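Local coordinates for putative capsid protein of prophage (Escherichia coli CFT073, PDB 3BQW), which is probably a prophage-encoded major capsid protein, expected to assemble with other copies of itself into the protein shell that encloses phage DNA, at residues A[135-138]-A[139-142]; A[170-173]-A[174-177]; A[180-184]-A[185-189]; A[193-196]-A[197-200]; A[213-216]-A[217-220]. All coordinates share one frame; numbering follows the deposited sequence.

Interaction 1. Residues A[135-138]-A[139-142]; sequences RVEW and LAVN
On helix 113-146, whose length and family make it probably the spine helix of an HK97-type phage coat protein, Trp-138 and Asn-142 meet one turn apart. With Trp-138 CG anti to the backbone N (chi1 179°), the indole lies where Asn-142 crosses it obliquely. Asn-142 CG takes the position beside its own N (chi1 -70°), which leads the amide back over one indole face. ND2 stands 3.2 Å above the ring plane, offset toward the rim and closest to Trp-138 CE2 at 3.3 Å. The amide is tilted, 66° from the ring plane; ND2 and Trp-138 NE1 are both donors and form no bond. Leu-139 CD2 packs against Trp-138 CZ3 at 3.9 Å. Elsewhere on the helix, the buried carboxylate of Glu-137 is satisfied by Thr-32 OG1 and Phe-31 N, which ties the helix to helix 30-35, while OE2 passes 3.9 Å from Val-141 CG2. The same two residues are joined by the i to i+4 bond from Val-141 N to Glu-137 O, 2.8 Å.

Interaction 2. Residues A[170-173]-A[174-177]; sequences IIEQ and ADGK
Glu-172 and Gln-173 are tied to Asp-175 and Gly-176 in two overlapping beta turns, a short 3-10 segment that turns the chain away from strand 170-172 where that strand runs parallel to strand 346-349. Ala-174 occupies the bend of both turns: its phi and psi (-63°, -16°) keep the coil tight enough for i to i+3 bonding. Asp-175 closes the first turn, its N bonded to Glu-172 O at 3.1 Å. The donor stands well above the carbonyl plane rather than on a lone pair. Asp-175 CG lies beside its own N, which swings the carboxylate back over the end of the strand. There a water accepts from Glu-172 N at 2.9 Å and donates to Asp-175 OD2, also at 2.9 Å, bridging the last strand residue to the turn. Glu-172 OE1 and Asp-175 OD2 come within 4.5 Å, a pair of like charges that this exposed surface probably tolerates through solvent screening. Gly-176 closes the second turn with the shorter bond, its N lying 2.7 Å from Gln-173 O and again above the carbonyl plane. Beyond it the backbone opens out, and the Lys-177 side chain leaves the turn and packs on Gln-182 and His-187. Its carbonyl instead rests on the buried Gln-173 side chain, Lys-177 O lying 3.6 Å from Gln-173 CB.

Interaction 3. Residues A[180-184]-A[185-189]; sequences SEQDK and ETHYP
Asp-183 gathers three backbone N-H groups from the residues that follow it. Two converge on its carbonyl: His-187 N comes nearly straight on at 2.8 Å (C=O...N angle 167°), and Thr-186 N, 3.1 Å from the same Asp-183 O, approaches from well above the carbonyl plane. The third is held by the side chain. With CG anti to N, the carboxylate folds forward and Asp-183 OD1 receives Glu-185 N at 2.9 Å, the donor standing above the carboxylate plane. This is an Asx turn, and together with the two carbonyl bonds it makes an Asx motif in the irregular surface loop that runs from strand 170-172 to helix 190-198. The other oxygen, Asp-183 OD2, has a weak contact with Thr-186 OG1 whose proton is not settled. A water donates to both Lys-184 O and His-187 O, at 2.6 Å each, and so bridges the two carbonyls. Packing is supplied by a CH-pi contact: Gln-182 CG sits 3.8 Å from the His-187 ring centroid, only 10° off the ring normal. A bend at chi2 brings Gln-182 OE1 over the same ring, 3.7 Å from His-187 CD2, while Gln-182 NE2 bonds to Lys-178 O.

Interaction 4. Residues A[193-196]-A[197-200]; sequences IELY and ADQA
Backbone bonding joins Ile-193 and Glu-194 to Ala-197 and Asp-198 in the C-terminal part of helix 190-198, and its pattern tightens along the chain. Ala-197 N to Ile-193 O, 2.9 Å, and Asp-198 N to Glu-194 O, 3.0 Å, are i to i+4 bonds with donors tilted only modestly from the carbonyl planes. Gln-199 N instead reaches Tyr-196 O at 3.2 Å and from 52° above the carbonyl plane; Ala-200 N repeats the i to i+3 step to Ala-197 O. Van der Waals contact is slight and pairs carbon with oxygen: Ala-197 CB rests 3.4 Å from Ile-193 O, and Leu-195 CD2 passes 4.0 Å from Asp-198 OD2. Tyr-196 is directed off the helix toward strands 170-172, 281-285 and 346-349, its hydroxyl meeting the Gln-173 side chain. Water-mediated contact links two acids one turn apart. A water lies 2.7 Å from Glu-194 OE1 and 2.6 Å from Asp-198 OD1, with more acceptors in reach than it has protons. Asp-198 CG, beside its own N, also places OD1 close to Glu-194 O, another acceptor. With so many acceptors gathered here, water probably eases crowding between the carboxylates, whose proton affinity may be somewhat raised.

Interaction 5. Residues A[213-216]-A[217-220]; sequences VWRT and LRSF
Arg-218 folds back along helix 211-218 over Trp-214 and Arg-215. Its CB begins against the backbone, 3.1 Å from Trp-214 O, the carbonyl that accepts Arg-218 N. A chi1 of -147°, away from a staggered value, carries CG over the indole, 4.2 Å from Trp-214 CZ2. CD then lies 3.3 Å above the Trp-214 ring plane, offset toward the rim beside NE1 and CE2. The chain bends at chi3, turning the guanidinium steeply to the indole, with 77° between their planes. Contact is therefore by the guanidinium edge and not by a flat stack: NH1 comes 3.2 Å from Trp-214 CD1, and Trp-214 NE1, a second donor, makes no bond to it. One guanidinium face lies over Arg-215, with CZ 3.9 Å from Arg-215 CA. At the tip NH2 reaches, weakly, a water that donates to Arg-215 O at 2.6 Å. One residue on, Ser-219 grips Thr-216 O twice, by OG in the carbonyl plane on a lone pair, at a modelled 2.5 Å that is probably somewhat too short, and by N at 2.9 Å from above that plane. Around this turn, Trp-214 and Leu-217 pack on strand 206-209; the Trp-214 ring also meets Tyr-227 edge-to-face, and Phe-220, itself edge-to-face with Trp-179, stands at the N-cap of helix 221-226.

The five contacts follow one another along the chain without nesting. Interaction 1 lies on helix 113-146, its centre about 4 Å from that of the chain; the other four have centres 25 to 34 Å from the chain's centre and lie together at one end of the molecule. Interactions 2 and 4 are about 12 Å apart between centres and meet where strand 170-172 faces helix 190-198. Interactions 3 and 5, about 10 Å apart, join the intervening loop to the end of helix 211-218 through Lys-184 and Phe-220. Lys-177 connects interaction 2 to interaction 3. This grouping round the seven-stranded mixed sheet is consistent with the axial domain of an HK97-type coat protein, separate from its spine helix.

Interaction 1. Residues A[135-138]-A[139-142]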
loop_
_atom_site.group_PDB
_atom_site.type_symbol
_atom_site.label_atom_id
_atom_site.label_comp_id
_atom_site.label_asym_id
_atom_site.label_seq_id
_atom_site.Cartn_x
_atom_site.Cartn_y
_atom_site.Cartn_z
ATOM N N ARG A 135 -0.778 -3.290 4.717
ATOM C CA ARG A 135 -2.157 -3.652 4.372
ATOM C C ARG A 135 -2.721 -2.722 3.315
ATOM O O ARG A 135 -3.364 -3.167 2.382
ATOM C CB ARG A 135 -3.059 -3.667 5.613
ATOM C CG ARG A 135 -4.593 -3.768 5.309
ATOM C CD ARG A 135 -5.020 -5.175 5.181
ATOM N NE ARG A 135 -4.659 -5.851 6.411
ATOM C CZ ARG A 135 -4.525 -7.163 6.569
ATOM N NH1 ARG A 135 -4.755 -8.017 5.552
ATOM N NH2 ARG A 135 -4.163 -7.617 7.780
ATOM N N VAL A 136 -2.493 -1.432 3.460
ATOM C CA VAL A 136 -2.949 -0.484 2.477
ATOM C C VAL A 136 -2.342 -0.748 1.089
ATOM O O VAL A 136 -3.052 -0.639 0.085
ATOM C CB VAL A 136 -2.687 0.975 2.931
ATOM C CG1 VAL A 136 -2.972 1.961 1.821
ATOM C CG2 VAL A 136 -3.533 1.313 4.133
ATOM N N GLU A 137 -1.056 -1.094 1.033
ATOM C CA GLU A 137 -0.370 -1.341 -0.247
ATOM C C GLU A 137 -0.892 -2.594 -0.892
ATOM O O GLU A 137 -1.031 -2.638 -2.119
ATOM C CB GLU A 137 1.154 -1.443 -0.063
ATOM C CG GLU A 137 1.989 -1.751 -1.312
ATOM C CD GLU A 137 2.119 -0.585 -2.280
ATOM O OE1 GLU A 137 1.439 0.442 -2.089
ATOM O OE2 GLU A 137 2.872 -0.707 -3.289
ATOM N N TRP A 138 -1.159 -3.610 -0.073
ATOM C CA TRP A 138 -1.762 -4.851 -0.520
ATOM C C TRP A 138 -3.118 -4.562 -1.160
ATOM O O TRP A 138 -3.400 -5.009 -2.251
ATOM C CB TRP A 138 -1.916 -5.811 0.666
ATOM C CG TRP A 138 -2.551 -7.103 0.335
ATOM C CD1 TRP A 138 -2.013 -8.115 -0.424
ATOM C CD2 TRP A 138 -3.846 -7.557 0.749
ATOM N NE1 TRP A 138 -2.899 -9.151 -0.515
ATOM C CE2 TRP A 138 -4.031 -8.839 0.202
ATOM C CE3 TRP A 138 -4.878 -6.992 1.521
ATOM C CZ2 TRP A 138 -5.208 -9.589 0.418
ATOM C CZ3 TRP A 138 -6.035 -7.729 1.751
ATOM C CH2 TRP A 138 -6.203 -9.011 1.179
ATOM N N LEU A 139 -3.941 -3.779 -0.461
ATOM C CA LEU A 139 -5.211 -3.354 -0.984
ATOM C C LEU A 139 -5.040 -2.541 -2.274
ATOM O O LEU A 139 -5.780 -2.743 -3.200
ATOM C CB LEU A 139 -5.979 -2.547 0.071
ATOM C CG LEU A 139 -6.582 -3.349 1.226
ATOM C CD1 LEU A 139 -7.149 -2.407 2.312
ATOM C CD2 LEU A 139 -7.621 -4.304 0.739
ATOM N N ALA A 140 -4.065 -1.633 -2.323
ATOM C CA ALA A 140 -3.785 -0.810 -3.513
ATOM C C ALA A 140 -3.394 -1.638 -4.758
ATOM O O ALA A 140 -3.953 -1.458 -5.856
ATOM C CB ALA A 140 -2.682 0.222 -3.193
ATOM N N VAL A 141 -2.449 -2.555 -4.576
ATOM C CA VAL A 141 -1.991 -3.379 -5.663
ATOM C C VAL A 141 -3.110 -4.301 -6.140
ATOM O O VAL A 141 -3.295 -4.485 -7.329
ATOM C CB VAL A 141 -0.741 -4.218 -5.297
ATOM C CG1 VAL A 141 -0.368 -5.139 -6.479
ATOM C CG2 VAL A 141 0.436 -3.311 -4.924
ATOM N N ASN A 142 -3.850 -4.884 -5.220
ATOM C CA ASN A 142 -5.004 -5.699 -5.605
ATOM C C ASN A 142 -6.061 -4.922 -6.397
ATOM O O ASN A 142 -6.599 -5.423 -7.363
ATOM C CB ASN A 142 -5.616 -6.360 -4.371
ATOM C CG ASN A 142 -4.726 -7.464 -3.782
ATOM O OD1 ASN A 142 -3.614 -7.681 -4.220
ATOM N ND2 ASN A 142 -5.222 -8.139 -2.756
#

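Interaction 2. Residues A[170-173]-A[174-177]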
loop_
_atom_site.group_PDB
_atom_site.type_symbol
_atom_site.label_atom_id
_atom_site.label_comp_id
_atom_site.label_asym_id
_atom_site.label_seq_id
_atom_site.Cartn_x
_atom_site.Cartn_y
_atom_site.Cartn_z
ATOM N N ILE A 170 -7.116 -6.579 -17.981
ATOM C CA ILE A 170 -6.353 -7.610 -17.313
ATOM C C ILE A 170 -6.018 -8.610 -18.395
ATOM O O ILE A 170 -6.895 -9.291 -18.903
ATOM C CB ILE A 170 -7.145 -8.298 -16.170
ATOM C CG1 ILE A 170 -7.508 -7.314 -15.072
ATOM C CG2 ILE A 170 -6.338 -9.441 -15.521
ATOM C CD1 ILE A 170 -8.543 -7.909 -14.069
ATOM N N ILE A 171 -4.742 -8.679 -18.748
ATOM C CA ILE A 171 -4.304 -9.381 -19.942
ATOM C C ILE A 171 -3.386 -10.524 -19.533
ATOM O O ILE A 171 -2.583 -10.386 -18.626
ATOM C CB ILE A 171 -3.535 -8.418 -20.884
ATOM C CG1 ILE A 171 -4.449 -7.264 -21.361
ATOM C CG2 ILE A 171 -2.901 -9.178 -22.046
ATOM C CD1 ILE A 171 -3.742 -6.189 -22.258
ATOM N N GLU A 172 -3.508 -11.657 -20.195
ATOM C CA GLU A 172 -2.559 -12.742 -19.992
ATOM C C GLU A 172 -1.873 -13.079 -21.293
ATOM O O GLU A 172 -2.537 -13.302 -22.283
ATOM C CB GLU A 172 -3.263 -13.976 -19.449
ATOM C CG GLU A 172 -3.772 -13.752 -18.050
ATOM C CD GLU A 172 -4.271 -15.026 -17.387
ATOM O OE1 GLU A 172 -4.488 -16.028 -18.103
ATOM O OE2 GLU A 172 -4.446 -15.019 -16.145
ATOM N N GLN A 173 -0.547 -13.126 -21.288
ATOM C CA GLN A 173 0.188 -13.530 -22.487
ATOM C C GLN A 173 -0.198 -14.926 -22.999
ATOM O O GLN A 173 -0.178 -15.172 -24.198
ATOM C CB GLN A 173 1.690 -13.408 -22.285
ATOM C CG GLN A 173 2.180 -11.953 -22.367
ATOM C CD GLN A 173 3.678 -11.827 -22.617
ATOM O OE1 GLN A 173 4.172 -10.787 -23.083
ATOM N NE2 GLN A 173 4.401 -12.863 -22.305
ATOM N N ALA A 174 -0.579 -15.820 -22.095
ATOM C CA ALA A 174 -1.014 -17.162 -22.485
ATOM C C ALA A 174 -2.272 -17.199 -23.361
ATOM O O ALA A 174 -2.529 -18.231 -23.939
ATOM C CB ALA A 174 -1.212 -18.051 -21.248
ATOM N N ASP A 175 -3.053 -16.112 -23.439
ATOM C CA ASP A 175 -4.135 -15.973 -24.429
ATOM C C ASP A 175 -3.644 -15.393 -25.758
ATOM O O ASP A 175 -4.433 -15.177 -26.686
ATOM C CB ASP A 175 -5.236 -15.044 -23.911
ATOM C CG ASP A 175 -5.882 -15.540 -22.647
ATOM O OD1 ASP A 175 -5.831 -16.761 -22.380
ATOM O OD2 ASP A 175 -6.443 -14.691 -21.920
ATOM N N GLY A 176 -2.350 -15.114 -25.858
ATOM C CA GLY A 176 -1.793 -14.568 -27.087
ATOM C C GLY A 176 -0.338 -14.931 -27.262
ATOM O O GLY A 176 0.042 -16.093 -27.111
ATOM N N LYS A 177 0.463 -13.908 -27.545
ATOM C CA LYS A 177 1.887 -14.029 -27.797
ATOM C C LYS A 177 2.684 -14.059 -26.491
ATOM O O LYS A 177 2.680 -13.101 -25.731
ATOM C CB LYS A 177 2.301 -12.836 -28.665
ATOM C CG LYS A 177 3.752 -12.788 -29.089
ATOM C CD LYS A 177 4.031 -11.653 -30.106
ATOM C CE LYS A 177 3.309 -11.870 -31.439
ATOM N NZ LYS A 177 3.892 -11.007 -32.516
HETATM O O HOH W 1 -5.938 -11.851 -21.838
#

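Interaction 3. Residues A[180-184]-A[185-189]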
loop_
_atom_site.group_PDB
_atom_site.type_symbol
_atom_site.label_atom_id
_atom_site.label_comp_id
_atom_site.label_asym_id
_atom_site.label_seq_id
_atom_site.Cartn_x
_atom_site.Cartn_y
_atom_site.Cartn_z
ATOM N N SER A 180 8.320 -15.648 -23.665
ATOM C CA SER A 180 9.235 -16.758 -23.493
ATOM C C SER A 180 9.488 -17.483 -24.835
ATOM O O SER A 180 10.539 -18.066 -25.036
ATOM C CB SER A 180 8.676 -17.720 -22.443
ATOM O OG SER A 180 7.464 -18.298 -22.908
ATOM N N GLU A 181 8.530 -17.376 -25.755
ATOM C CA GLU A 181 8.565 -18.041 -27.035
ATOM C C GLU A 181 9.062 -17.145 -28.156
ATOM O O GLU A 181 9.082 -17.567 -29.315
ATOM C CB GLU A 181 7.151 -18.553 -27.381
ATOM C CG GLU A 181 6.684 -19.689 -26.473
ATOM C CD GLU A 181 5.279 -20.198 -26.798
ATOM O OE1 GLU A 181 4.632 -19.650 -27.719
ATOM O OE2 GLU A 181 4.816 -21.142 -26.106
ATOM N N GLN A 182 9.458 -15.914 -27.850
ATOM C CA GLN A 182 9.908 -15.018 -28.909
ATOM C C GLN A 182 11.400 -15.116 -29.129
ATOM O O GLN A 182 12.139 -15.590 -28.268
ATOM C CB GLN A 182 9.488 -13.575 -28.631
ATOM C CG GLN A 182 7.994 -13.387 -28.444
ATOM C CD GLN A 182 7.180 -14.034 -29.542
ATOM O OE1 GLN A 182 7.472 -13.849 -30.717
ATOM N NE2 GLN A 182 6.177 -14.823 -29.165
ATOM N N ASP A 183 11.829 -14.682 -30.307
ATOM C CA ASP A 183 13.227 -14.664 -30.661
ATOM C C ASP A 183 13.811 -13.421 -30.026
ATOM O O ASP A 183 13.481 -12.298 -30.408
ATOM C CB ASP A 183 13.407 -14.644 -32.194
ATOM C CG ASP A 183 14.871 -14.628 -32.623
ATOM O OD1 ASP A 183 15.769 -14.469 -31.773
ATOM O OD2 ASP A 183 15.130 -14.768 -33.831
ATOM N N LYS A 184 14.672 -13.651 -29.045
ATOM C CA LYS A 184 15.271 -12.599 -28.246
ATOM C C LYS A 184 16.193 -11.696 -29.042
ATOM O O LYS A 184 16.435 -10.558 -28.654
ATOM C CB LYS A 184 16.035 -13.224 -27.076
ATOM C CG LYS A 184 15.153 -14.033 -26.111
ATOM C CD LYS A 184 13.908 -13.268 -25.692
ATOM C CE LYS A 184 13.217 -13.922 -24.498
ATOM N NZ LYS A 184 12.445 -15.109 -24.944
ATOM N N GLU A 185 16.694 -12.195 -30.171
ATOM C CA GLU A 185 17.509 -11.378 -31.052
ATOM C C GLU A 185 16.689 -10.476 -31.966
ATOM O O GLU A 185 17.171 -9.426 -32.366
ATOM C CB GLU A 185 18.438 -12.272 -31.875
ATOM C CG GLU A 185 19.393 -13.050 -31.015
ATOM C CD GLU A 185 20.453 -12.161 -30.390
ATOM O OE1 GLU A 185 21.278 -11.606 -31.152
ATOM O OE2 GLU A 185 20.471 -12.022 -29.150
ATOM N N THR A 186 15.460 -10.855 -32.296
ATOM C CA THR A 186 14.732 -10.155 -33.365
ATOM C C THR A 186 13.395 -9.532 -32.987
ATOM O O THR A 186 12.895 -8.655 -33.690
ATOM C CB THR A 186 14.517 -11.072 -34.582
ATOM O OG1 THR A 186 13.668 -12.167 -34.218
ATOM C CG2 THR A 186 15.865 -11.598 -35.099
ATOM N N HIS A 187 12.818 -9.964 -31.881
ATOM C CA HIS A 187 11.516 -9.457 -31.472
ATOM C C HIS A 187 11.604 -8.063 -30.838
ATOM O O HIS A 187 12.520 -7.774 -30.061
ATOM C CB HIS A 187 10.872 -10.436 -30.511
ATOM C CG HIS A 187 9.423 -10.185 -30.310
ATOM N ND1 HIS A 187 8.901 -9.743 -29.106
ATOM C CD2 HIS A 187 8.384 -10.266 -31.173
ATOM C CE1 HIS A 187 7.595 -9.581 -29.242
ATOM N NE2 HIS A 187 7.257 -9.891 -30.486
ATOM N N TYR A 188 10.659 -7.199 -31.212
ATOM C CA TYR A 188 10.526 -5.869 -30.634
ATOM C C TYR A 188 9.437 -5.890 -29.569
ATOM O O TYR A 188 8.257 -5.775 -29.895
ATOM C CB TYR A 188 10.206 -4.847 -31.725
ATOM C CG TYR A 188 11.362 -4.621 -32.681
ATOM C CD1 TYR A 188 12.201 -3.519 -32.542
ATOM C CD2 TYR A 188 11.630 -5.520 -33.713
ATOM C CE1 TYR A 188 13.269 -3.314 -33.402
ATOM C CE2 TYR A 188 12.696 -5.319 -34.585
ATOM C CZ TYR A 188 13.510 -4.213 -34.423
ATOM O OH TYR A 188 14.561 -4.002 -35.282
ATOM N N PRO A 189 9.821 -6.057 -28.283
ATOM C CA PRO A 189 8.809 -6.123 -27.225
ATOM C C PRO A 189 8.015 -4.835 -26.999
ATOM O O PRO A 189 6.926 -4.901 -26.449
ATOM C CB PRO A 189 9.626 -6.513 -25.975
ATOM C CG PRO A 189 10.974 -6.080 -26.254
ATOM C CD PRO A 189 11.183 -6.214 -27.732
HETATM O O HOH W 2 14.904 -8.529 -29.282
#

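Interaction 4. Residues A[193-196]-A[197-200]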
loop_
_atom_site.group_PDB
_atom_site.type_symbol
_atom_site.label_atom_id
_atom_site.label_comp_id
_atom_site.label_asym_id
_atom_site.label_seq_id
_atom_site.Cartn_x
_atom_site.Cartn_y
_atom_site.Cartn_z
ATOM N N ILE A 193 4.015 -4.028 -25.693
ATOM C CA ILE A 193 3.725 -3.090 -24.601
ATOM C C ILE A 193 2.729 -2.043 -25.090
ATOM O O ILE A 193 1.773 -1.724 -24.388
ATOM C CB ILE A 193 5.010 -2.449 -24.029
ATOM C CG1 ILE A 193 5.838 -3.507 -23.283
ATOM C CG2 ILE A 193 4.669 -1.301 -23.110
ATOM C CD1 ILE A 193 7.295 -3.172 -23.139
ATOM N N GLU A 194 2.946 -1.539 -26.309
ATOM C CA GLU A 194 2.032 -0.592 -26.937
ATOM C C GLU A 194 0.650 -1.192 -27.064
ATOM O O GLU A 194 -0.340 -0.548 -26.750
ATOM C CB GLU A 194 2.554 -0.188 -28.322
ATOM C CG GLU A 194 3.630 0.892 -28.295
ATOM C CD GLU A 194 3.084 2.296 -28.021
ATOM O OE1 GLU A 194 1.866 2.441 -27.808
ATOM O OE2 GLU A 194 3.878 3.268 -28.009
ATOM N N LEU A 195 0.589 -2.435 -27.530
ATOM C CA LEU A 195 -0.662 -3.178 -27.595
ATOM C C LEU A 195 -1.360 -3.264 -26.240
ATOM O O LEU A 195 -2.560 -3.044 -26.165
ATOM C CB LEU A 195 -0.454 -4.589 -28.198
ATOM C CG LEU A 195 -0.505 -4.635 -29.728
ATOM C CD1 LEU A 195 0.137 -5.941 -30.302
ATOM C CD2 LEU A 195 -1.935 -4.480 -30.233
ATOM N N TYR A 196 -0.623 -3.580 -25.171
ATOM C CA TYR A 196 -1.247 -3.658 -23.833
ATOM C C TYR A 196 -1.759 -2.295 -23.378
ATOM O O TYR A 196 -2.846 -2.187 -22.806
ATOM C CB TYR A 196 -0.290 -4.227 -22.779
ATOM C CG TYR A 196 0.417 -5.489 -23.179
ATOM C CD1 TYR A 196 -0.242 -6.494 -23.892
ATOM C CD2 TYR A 196 1.744 -5.689 -22.846
ATOM C CE1 TYR A 196 0.424 -7.638 -24.281
ATOM C CE2 TYR A 196 2.417 -6.857 -23.225
ATOM C CZ TYR A 196 1.748 -7.812 -23.937
ATOM O OH TYR A 196 2.403 -8.956 -24.308
ATOM N N ALA A 197 -0.958 -1.267 -23.634
ATOM C CA ALA A 197 -1.285 0.097 -23.253
ATOM C C ALA A 197 -2.528 0.641 -23.964
ATOM O O ALA A 197 -3.208 1.471 -23.400
ATOM C CB ALA A 197 -0.054 1.038 -23.484
ATOM N N ASP A 198 -2.843 0.155 -25.171
ATOM C CA ASP A 198 -4.105 0.511 -25.855
ATOM C C ASP A 198 -5.315 0.330 -24.959
ATOM O O ASP A 198 -6.251 1.124 -25.017
ATOM C CB ASP A 198 -4.354 -0.366 -27.079
ATOM C CG ASP A 198 -3.440 -0.050 -28.230
ATOM O OD1 ASP A 198 -2.735 0.988 -28.196
ATOM O OD2 ASP A 198 -3.424 -0.875 -29.163
ATOM N N GLN A 199 -5.303 -0.717 -24.139
ATOM C CA GLN A 199 -6.446 -1.005 -23.282
ATOM C C GLN A 199 -6.730 0.066 -22.207
ATOM O O GLN A 199 -7.864 0.186 -21.763
ATOM C CB GLN A 199 -6.325 -2.401 -22.664
ATOM C CG GLN A 199 -6.123 -3.519 -23.674
ATOM C CD GLN A 199 -7.154 -3.520 -24.819
ATOM O OE1 GLN A 199 -8.324 -3.222 -24.623
ATOM N NE2 GLN A 199 -6.700 -3.835 -26.007
ATOM N N ALA A 200 -5.738 0.871 -21.824
ATOM C CA ALA A 200 -5.951 1.936 -20.817
ATOM C C ALA A 200 -6.890 3.062 -21.323
ATOM O O ALA A 200 -7.498 3.794 -20.533
ATOM C CB ALA A 200 -4.608 2.515 -20.377
HETATM O O HOH W 3 -0.762 2.356 -27.123
#

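Interaction 5. Residues A[213-216]-A[217-220]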
loop_
_atom_site.group_PDB
_atom_site.type_symbol
_atom_site.label_atom_id
_atom_site.label_comp_id
_atom_site.label_asym_id
_atom_site.label_seq_id
_atom_site.Cartn_x
_atom_site.Cartn_y
_atom_site.Cartn_z
ATOM N N VAL A 213 9.361 -10.345 -14.999
ATOM C CA VAL A 213 9.104 -9.452 -16.132
ATOM C C VAL A 213 10.357 -8.678 -16.554
ATOM O O VAL A 213 10.684 -8.618 -17.736
ATOM C CB VAL A 213 7.960 -8.454 -15.884
ATOM C CG1 VAL A 213 7.792 -7.546 -17.114
ATOM C CG2 VAL A 213 6.663 -9.182 -15.564
ATOM N N TRP A 214 11.041 -8.070 -15.600
ATOM C CA TRP A 214 12.237 -7.302 -15.916
ATOM C C TRP A 214 13.328 -8.185 -16.530
ATOM O O TRP A 214 13.897 -7.820 -17.536
ATOM C CB TRP A 214 12.761 -6.588 -14.680
ATOM C CG TRP A 214 14.069 -5.928 -14.878
ATOM C CD1 TRP A 214 15.223 -6.201 -14.204
ATOM C CD2 TRP A 214 14.390 -4.888 -15.822
ATOM N NE1 TRP A 214 16.232 -5.372 -14.642
ATOM C CE2 TRP A 214 15.756 -4.564 -15.634
ATOM C CE3 TRP A 214 13.656 -4.190 -16.787
ATOM C CZ2 TRP A 214 16.405 -3.578 -16.374
ATOM C CZ3 TRP A 214 14.292 -3.201 -17.521
ATOM C CH2 TRP A 214 15.667 -2.908 -17.318
ATOM N N ARG A 215 13.568 -9.352 -15.934
ATOM C CA ARG A 215 14.518 -10.354 -16.468
ATOM C C ARG A 215 14.258 -10.666 -17.960
ATOM O O ARG A 215 15.169 -10.638 -18.802
ATOM C CB ARG A 215 14.432 -11.635 -15.606
ATOM C CG ARG A 215 15.471 -12.702 -15.891
ATOM C CD ARG A 215 15.124 -14.082 -15.262
ATOM N NE ARG A 215 13.986 -14.774 -15.897
ATOM C CZ ARG A 215 13.999 -15.304 -17.132
ATOM N NH1 ARG A 215 15.088 -15.255 -17.898
ATOM N NH2 ARG A 215 12.913 -15.903 -17.623
ATOM N N THR A 216 13.003 -10.968 -18.275
ATOM C CA THR A 216 12.596 -11.318 -19.633
ATOM C C THR A 216 12.704 -10.141 -20.611
ATOM O O THR A 216 13.307 -10.261 -21.679
ATOM C CB THR A 216 11.150 -11.821 -19.617
ATOM O OG1 THR A 216 11.053 -12.901 -18.689
ATOM C CG2 THR A 216 10.694 -12.279 -21.026
ATOM N N LEU A 217 12.124 -9.001 -20.229
ATOM C CA LEU A 217 12.203 -7.789 -21.033
ATOM C C LEU A 217 13.639 -7.438 -21.384
ATOM O O LEU A 217 13.947 -7.108 -22.520
ATOM C CB LEU A 217 11.525 -6.625 -20.313
ATOM C CG LEU A 217 11.453 -5.275 -21.074
ATOM C CD1 LEU A 217 10.858 -5.435 -22.497
ATOM C CD2 LEU A 217 10.658 -4.260 -20.266
ATOM N N ARG A 218 14.513 -7.554 -20.396
ATOM C CA ARG A 218 15.961 -7.328 -20.529
ATOM C C ARG A 218 16.645 -8.264 -21.515
ATOM O O ARG A 218 17.627 -7.897 -22.164
ATOM C CB ARG A 218 16.580 -7.550 -19.131
ATOM C CG ARG A 218 17.758 -6.730 -18.777
ATOM C CD ARG A 218 18.102 -6.934 -17.288
ATOM N NE ARG A 218 18.441 -8.338 -17.003
ATOM C CZ ARG A 218 18.166 -8.975 -15.864
ATOM N NH1 ARG A 218 17.546 -8.362 -14.878
ATOM N NH2 ARG A 218 18.507 -10.244 -15.720
ATOM N N SER A 219 16.154 -9.496 -21.607
ATOM C CA SER A 219 16.760 -10.502 -22.492
ATOM C C SER A 219 16.557 -10.222 -23.985
ATOM O O SER A 219 17.192 -10.857 -24.820
ATOM C CB SER A 219 16.222 -11.896 -22.169
ATOM O OG SER A 219 14.871 -12.043 -22.572
ATOM N N PHE A 220 15.675 -9.285 -24.317
ATOM C CA PHE A 220 15.468 -8.876 -25.707
ATOM C C PHE A 220 16.491 -7.838 -26.126
ATOM O O PHE A 220 16.466 -6.715 -25.647
ATOM C CB PHE A 220 14.080 -8.273 -25.917
ATOM C CG PHE A 220 12.960 -9.267 -25.854
ATOM C CD1 PHE A 220 12.688 -10.093 -26.933
ATOM C CD2 PHE A 220 12.138 -9.341 -24.737
ATOM C CE1 PHE A 220 11.641 -11.006 -26.882
ATOM C CE2 PHE A 220 11.091 -10.245 -24.684
ATOM C CZ PHE A 220 10.855 -11.086 -25.763
HETATM O O HOH W 4 17.676 -11.470 -18.677
#